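Local structure of carbohydrate kinase, pfkB family (Enterococcus faecalis, 3KTN) at the interface of chains A and B. The protein probably phosphorylates 2-keto-3-deoxygluconate, as a sugar kinase of the pfkB (ribokinase-like) carbohydrate kinase family. Sequence-based numbering; all coordinates share one arbitrary frame. Chains: chain A/B, Carbohydrate kinase, pfkB family.

Contact 1: the interface of chains A and B. Residues chain A 20-22, 96, 99; chain B 273, 312-314.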
loop_
_atom_site.group_PDB
_atom_site.type_symbol
_atom_site.label_atom_id
_atom_site.label_comp_id
_atom_site.label_asym_id
_atom_site.label_seq_id
_atom_site.Cartn_x
_atom_site.Cartn_y
_atom_site.Cartn_z
ATOM N N TYR A 20 -6.514 -11.500 2.075
ATOM C CA TYR A 20 -7.420 -12.554 1.599
ATOM C C TYR A 20 -8.498 -11.927 0.720
ATOM O O TYR A 20 -9.605 -12.456 0.599
ATOM C CB TYR A 20 -8.089 -13.263 2.784
ATOM C CG TYR A 20 -7.111 -13.811 3.799
ATOM C CD1 TYR A 20 -6.487 -15.047 3.607
ATOM C CD2 TYR A 20 -6.789 -13.076 4.943
ATOM C CE1 TYR A 20 -5.563 -15.540 4.540
ATOM C CE2 TYR A 20 -5.865 -13.558 5.873
ATOM C CZ TYR A 20 -5.262 -14.785 5.664
ATOM O OH TYR A 20 -4.356 -15.253 6.576
ATOM N N LEU A 21 -8.157 -10.800 0.109
ATOM C CA LEU A 21 -9.087 -10.065 -0.743
ATOM C C LEU A 21 -9.371 -10.733 -2.089
ATOM O O LEU A 21 -8.556 -11.500 -2.612
ATOM C CB LEU A 21 -8.558 -8.641 -0.968
ATOM C CG LEU A 21 -8.403 -7.814 0.309
ATOM C CD1 LEU A 21 -7.649 -6.524 0.004
ATOM C CD2 LEU A 21 -9.787 -7.509 0.880
HETATM N N MSE A 22 -10.538 -10.435 -2.647
HETATM C CA MSE A 22 -10.934 -10.999 -3.934
HETATM C C MSE A 22 -10.721 -9.962 -5.024
HETATM O O MSE A 22 -10.578 -8.771 -4.730
HETATM C CB MSE A 22 -12.410 -11.413 -3.898
HETATM C CG MSE A 22 -12.739 -12.440 -2.824
HETATM SE SE MSE A 22 -14.646 -12.862 -2.727
HETATM C CE MSE A 22 -15.176 -11.538 -1.447
ATOM N N TYR A 96 -9.673 -18.747 2.692
ATOM C CA TYR A 96 -9.551 -18.732 4.142
ATOM C C TYR A 96 -10.602 -19.697 4.672
ATOM O O TYR A 96 -11.738 -19.696 4.198
ATOM C CB TYR A 96 -9.851 -17.325 4.658
ATOM C CG TYR A 96 -9.630 -17.137 6.138
ATOM C CD1 TYR A 96 -8.431 -16.619 6.622
ATOM C CD2 TYR A 96 -10.629 -17.461 7.058
ATOM C CE1 TYR A 96 -8.232 -16.418 7.988
ATOM C CE2 TYR A 96 -10.440 -17.267 8.423
ATOM C CZ TYR A 96 -9.240 -16.742 8.880
ATOM O OH TYR A 96 -9.049 -16.525 10.223
ATOM N N ARG A 99 -13.511 -21.266 2.621
ATOM C CA ARG A 99 -13.560 -20.580 1.331
ATOM C C ARG A 99 -12.291 -20.976 0.586
ATOM O O ARG A 99 -11.185 -20.624 0.990
ATOM C CB ARG A 99 -13.611 -19.065 1.511
ATOM C CG ARG A 99 -13.636 -18.285 0.200
ATOM C CD ARG A 99 -14.105 -16.837 0.436
ATOM N NE ARG A 99 -13.162 -16.054 1.237
ATOM C CZ ARG A 99 -12.128 -15.386 0.728
ATOM N NH1 ARG A 99 -11.905 -15.411 -0.581
ATOM N NH2 ARG A 99 -11.330 -14.676 1.523
ATOM N N LEU B 273 -12.873 -14.450 10.355
ATOM C CA LEU B 273 -11.899 -13.487 9.869
ATOM C C LEU B 273 -12.587 -12.126 10.004
ATOM O O LEU B 273 -11.974 -11.145 10.415
ATOM C CB LEU B 273 -11.534 -13.753 8.404
ATOM C CG LEU B 273 -10.591 -12.741 7.738
ATOM C CD1 LEU B 273 -9.272 -12.643 8.528
ATOM C CD2 LEU B 273 -10.315 -13.159 6.307
ATOM N N THR B 312 -15.394 -15.675 6.306
ATOM C CA THR B 312 -14.056 -15.826 5.747
ATOM C C THR B 312 -13.765 -14.738 4.714
ATOM O O THR B 312 -12.666 -14.683 4.145
ATOM C CB THR B 312 -13.901 -17.155 5.026
ATOM O OG1 THR B 312 -14.593 -17.078 3.774
ATOM C CG2 THR B 312 -14.479 -18.295 5.863
ATOM N N ILE B 313 -14.759 -13.888 4.463
ATOM C CA ILE B 313 -14.630 -12.806 3.489
ATOM C C ILE B 313 -14.401 -11.487 4.203
ATOM O O ILE B 313 -15.178 -11.107 5.077
ATOM C CB ILE B 313 -15.898 -12.717 2.603
ATOM C CG1 ILE B 313 -16.026 -14.010 1.772
ATOM C CG2 ILE B 313 -15.837 -11.478 1.712
ATOM C CD1 ILE B 313 -17.266 -14.084 0.875
ATOM N N GLN B 314 -13.320 -10.793 3.859
ATOM C CA GLN B 314 -13.041 -9.513 4.505
ATOM C C GLN B 314 -14.125 -8.503 4.117
ATOM O O GLN B 314 -14.503 -8.411 2.947
ATOM C CB GLN B 314 -11.654 -9.006 4.089
ATOM C CG GLN B 314 -10.516 -9.910 4.564
ATOM C CD GLN B 314 -9.152 -9.401 4.148
ATOM O OE1 GLN B 314 -8.681 -8.360 4.633
ATOM N NE2 GLN B 314 -8.509 -10.121 3.237
HETATM O O HOH W 1 -12.022 -11.204 1.310
#
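A:Arg99 reaches over B:Thr312 and touches it along nearly its whole length. Its CB lies 3.2 Å from B:Thr312 OG1, and the chain then runs outward with CG anti to the backbone N (chi1 179°). CD rests against the side chain of the next residue, 3.7 Å from B:Ile313 CG1, before a bend at chi3 (66°) turns the guanidinium side-on to the threonine. There NE donates to the hydroxyl, B:Thr312 OG1, at 3.1 Å, almost in the guanidinium plane. NH2 donates at 2.9 Å to the carbonyl B:Thr312 O, and also at 3.0 Å to A:Tyr20 O within its own chain. Arginine suits this place because its flat tip can serve acceptors on both chains at once. A:Tyr20 O also binds a water that meets B:Gln314 N. As built, A:Tyr20 N and B:Gln314 NE2, 2.7 Å apart, are both donors; a hydrogen bond is plausible if the amide is turned over to bring its oxygen there. Beside the polar group, B:Leu273 CB sits over the face of the A:Tyr96 ring, 3.9 Å from its centroid. A:Tyr96 in turn directs CD1 at the centre of the A:Tyr20 ring, so the two rings, edge to face, both meet the leucine. The site ties two loops of chain A to loops of chain B, joining the subunits in the deposited hexameric assembly; the structure alone does not show whether that assembly exists in solution.

Contact 2: the interface of chains A and B. Residues chain A 100-101, 272, 275; chain B 335-336.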
loop_
_atom_site.group_PDB
_atom_site.type_symbol
_atom_site.label_atom_id
_atom_site.label_comp_id
_atom_site.label_asym_id
_atom_site.label_seq_id
_atom_site.Cartn_x
_atom_site.Cartn_y
_atom_site.Cartn_z
ATOM N N PRO A 100 -12.435 -21.730 -0.511
ATOM C CA PRO A 100 -11.258 -22.157 -1.276
ATOM C C PRO A 100 -10.493 -21.045 -1.989
ATOM O O PRO A 100 -11.032 -19.975 -2.276
ATOM C CB PRO A 100 -11.836 -23.179 -2.257
ATOM C CG PRO A 100 -13.233 -22.683 -2.483
ATOM C CD PRO A 100 -13.678 -22.265 -1.100
ATOM N N THR A 101 -9.221 -21.308 -2.242
ATOM C CA THR A 101 -8.368 -20.388 -2.969
ATOM C C THR A 101 -8.816 -20.551 -4.421
ATOM O O THR A 101 -9.096 -21.673 -4.862
ATOM C CB THR A 101 -6.884 -20.797 -2.792
ATOM O OG1 THR A 101 -6.464 -20.451 -1.463
ATOM C CG2 THR A 101 -5.982 -20.097 -3.817
ATOM N N ASN A 272 -2.201 -24.223 6.319
ATOM C CA ASN A 272 -2.273 -23.666 4.979
ATOM C C ASN A 272 -2.499 -22.166 4.822
ATOM O O ASN A 272 -3.609 -21.675 5.003
ATOM C CB ASN A 272 -3.366 -24.426 4.212
ATOM C CG ASN A 272 -3.433 -24.050 2.740
ATOM O OD1 ASN A 272 -2.816 -23.080 2.297
ATOM N ND2 ASN A 272 -4.201 -24.817 1.973
ATOM N N ARG A 275 -0.894 -22.836 -0.548
ATOM C CA ARG A 275 -0.344 -24.111 -0.995
ATOM C C ARG A 275 0.107 -24.140 -2.443
ATOM O O ARG A 275 0.688 -25.124 -2.892
ATOM C CB ARG A 275 -1.361 -25.230 -0.780
ATOM C CG ARG A 275 -2.713 -24.933 -1.374
ATOM C CD ARG A 275 -3.607 -26.155 -1.325
ATOM N NE ARG A 275 -3.195 -27.127 -2.324
ATOM C CZ ARG A 275 -3.798 -28.287 -2.534
ATOM N NH1 ARG A 275 -4.852 -28.633 -1.806
ATOM N NH2 ARG A 275 -3.347 -29.101 -3.475
ATOM N N ASP B 335 -9.842 -27.479 -1.285
ATOM C CA ASP B 335 -9.538 -26.132 -0.795
ATOM C C ASP B 335 -8.945 -25.214 -1.861
ATOM O O ASP B 335 -8.615 -24.061 -1.576
ATOM C CB ASP B 335 -8.572 -26.207 0.391
ATOM C CG ASP B 335 -7.233 -26.838 0.019
ATOM O OD1 ASP B 335 -6.959 -27.022 -1.189
ATOM O OD2 ASP B 335 -6.440 -27.140 0.934
ATOM N N LEU B 336 -8.800 -25.725 -3.080
ATOM C CA LEU B 336 -8.231 -24.933 -4.172
ATOM C C LEU B 336 -8.922 -25.272 -5.492
ATOM O O LEU B 336 -8.965 -26.425 -5.900
ATOM C CB LEU B 336 -6.720 -25.201 -4.275
ATOM C CG LEU B 336 -5.820 -24.500 -5.312
ATOM C CD1 LEU B 336 -6.623 -23.661 -6.271
ATOM C CD2 LEU B 336 -4.824 -23.627 -4.594
HETATM O O HOH W 2 -7.140 -22.085 0.605
HETATM O O HOH W 3 -5.665 -24.016 -0.777
#
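B:Asp335 O, a backbone carbonyl, is gripped by A:Thr101 N and by two waters. The amide donates at 2.9 Å in a fairly straight bond, approaching from outside the carbonyl plane. One water links the same oxygen to the hydroxyl A:Thr101 OG1, the other links it to the amide A:Asn272 ND2, and the waters bond to each other, so the two side chains reach the carbonyl through water while the threonine N binds it directly. Short polar side chains would suit a place where two waters complete the bonding. The aspartate side chain faces A:Arg275, with CG between the backbone N and carbonyl carbon (chi1 62°). A salt bridge joins A:Arg275 NH1 to the carboxylate oxygen B:Asp335 OD1 at 2.7 Å, on its syn lone pair. The guanidinium and carboxylate planes stand about 80° apart, and OD1 lies well outside the guanidinium plane, so the bridge runs mainly through OD1 in a bent bond, with OD2 farther away at the guanidinium edge. The opposite charges would nevertheless be expected to strengthen it. B:Leu336 adds apolar cover: its CD2 meets the methyl A:Thr101 CG2 at 3.8 Å, leaving the threonine hydroxyl to the water. B:Leu336 CB lies 4.3 Å above the guanidinium plane of A:Arg275, offset toward its rim.

Contact 3: the interface of chains A and B. Residues chain A 101, 103, 275-276; chain B 336.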
loop_
_atom_site.group_PDB
_atom_site.type_symbol
_atom_site.label_atom_id
_atom_site.label_comp_id
_atom_site.label_asym_id
_atom_site.label_seq_id
_atom_site.Cartn_x
_atom_site.Cartn_y
_atom_site.Cartn_z
ATOM N N THR A 101 -9.221 -21.308 -2.242
ATOM C CA THR A 101 -8.368 -20.388 -2.969
ATOM C C THR A 101 -8.816 -20.551 -4.421
ATOM O O THR A 101 -9.096 -21.673 -4.862
ATOM C CB THR A 101 -6.884 -20.797 -2.792
ATOM O OG1 THR A 101 -6.464 -20.451 -1.463
ATOM C CG2 THR A 101 -5.982 -20.097 -3.817
ATOM N N VAL A 103 -7.898 -20.009 -8.415
ATOM C CA VAL A 103 -6.879 -19.739 -9.416
ATOM C C VAL A 103 -7.565 -19.597 -10.768
ATOM O O VAL A 103 -8.352 -20.454 -11.164
ATOM C CB VAL A 103 -5.839 -20.875 -9.473
ATOM C CG1 VAL A 103 -4.929 -20.705 -10.688
ATOM C CG2 VAL A 103 -4.998 -20.859 -8.201
ATOM N N ARG A 275 -0.894 -22.836 -0.548
ATOM C CA ARG A 275 -0.344 -24.111 -0.995
ATOM C C ARG A 275 0.107 -24.140 -2.443
ATOM O O ARG A 275 0.688 -25.124 -2.892
ATOM C CB ARG A 275 -1.361 -25.230 -0.780
ATOM C CG ARG A 275 -2.713 -24.933 -1.374
ATOM C CD ARG A 275 -3.607 -26.155 -1.325
ATOM N NE ARG A 275 -3.195 -27.127 -2.324
ATOM C CZ ARG A 275 -3.798 -28.287 -2.534
ATOM N NH1 ARG A 275 -4.852 -28.633 -1.806
ATOM N NH2 ARG A 275 -3.347 -29.101 -3.475
ATOM N N ILE A 276 -0.155 -23.073 -3.183
ATOM C CA ILE A 276 0.227 -23.058 -4.589
ATOM C C ILE A 276 1.725 -23.268 -4.773
ATOM O O ILE A 276 2.535 -22.519 -4.233
ATOM C CB ILE A 276 -0.198 -21.743 -5.259
ATOM C CG1 ILE A 276 -1.694 -21.530 -5.037
ATOM C CG2 ILE A 276 0.101 -21.798 -6.764
ATOM C CD1 ILE A 276 -2.213 -20.262 -5.616
ATOM N N LEU B 336 -8.800 -25.725 -3.080
ATOM C CA LEU B 336 -8.231 -24.933 -4.172
ATOM C C LEU B 336 -8.922 -25.272 -5.492
ATOM O O LEU B 336 -8.965 -26.425 -5.900
ATOM C CB LEU B 336 -6.720 -25.201 -4.275
ATOM C CG LEU B 336 -5.820 -24.500 -5.312
ATOM C CD1 LEU B 336 -6.623 -23.661 -6.271
ATOM C CD2 LEU B 336 -4.824 -23.627 -4.594
#
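Strand 336-339 of chain B begins beside strand 101-105 of chain A, with B:Leu336 in an extended backbone conformation and paired with A:Thr101 in a parallel beta bridge. From this edge the leucine extends toward chain A, CG anti to its backbone N (chi1 -179°), and its two methyls part toward different neighbours. CD1 meets A:Val103 CG2 at 3.8 Å; valine, two residues along the strand from A:Thr101, offers a compact branched surface on the same side. CD1 also lies 3.5 Å from the carbonyl A:Thr101 O. The other methyl, CD2, approaches A:Ile276 CG1 at 3.8 Å, the two side chains crossing at about a right angle. In the isoleucine CG1 is anti to the carbonyl carbon (chi1 -55°), which turns this branch to the leucine, while A:Thr101 and the aliphatic part of A:Arg275 flank that methyl. The nearly eclipsed chi2 of B:Leu336 (-6°) is unusual, so the exact methyl positions deserve some caution. Leucine fits here because its forked tip can bridge the strand and the loop, burying 71 Å² against chain A. A:Ile276 belongs to a magnesium site; the contact thus sets the C-terminal strand of chain B against the loop that leads into the catalytic GAGD motif of chain A, at helix 278-291.

Contacts 2 and 3 adjoin, with C-alpha centres about 4 Å apart, and share A:Thr101, A:Arg275 and B:Leu336: one serves the polar side of the strand pairing, the other its apolar side. Contact 1 lies about 12 Å from contact 2 and 13 Å from contact 3. A:Arg99 immediately precedes A:Pro100 and A:Thr101, so one segment of chain A serves all three. On chain B, however, contact 1 uses loops near residues 273 and 312-314, whereas the others use the C-terminal tail. Chain A is therefore held by three stretches of its partner that are separate in sequence, in an interface that lacks exact two-fold symmetry.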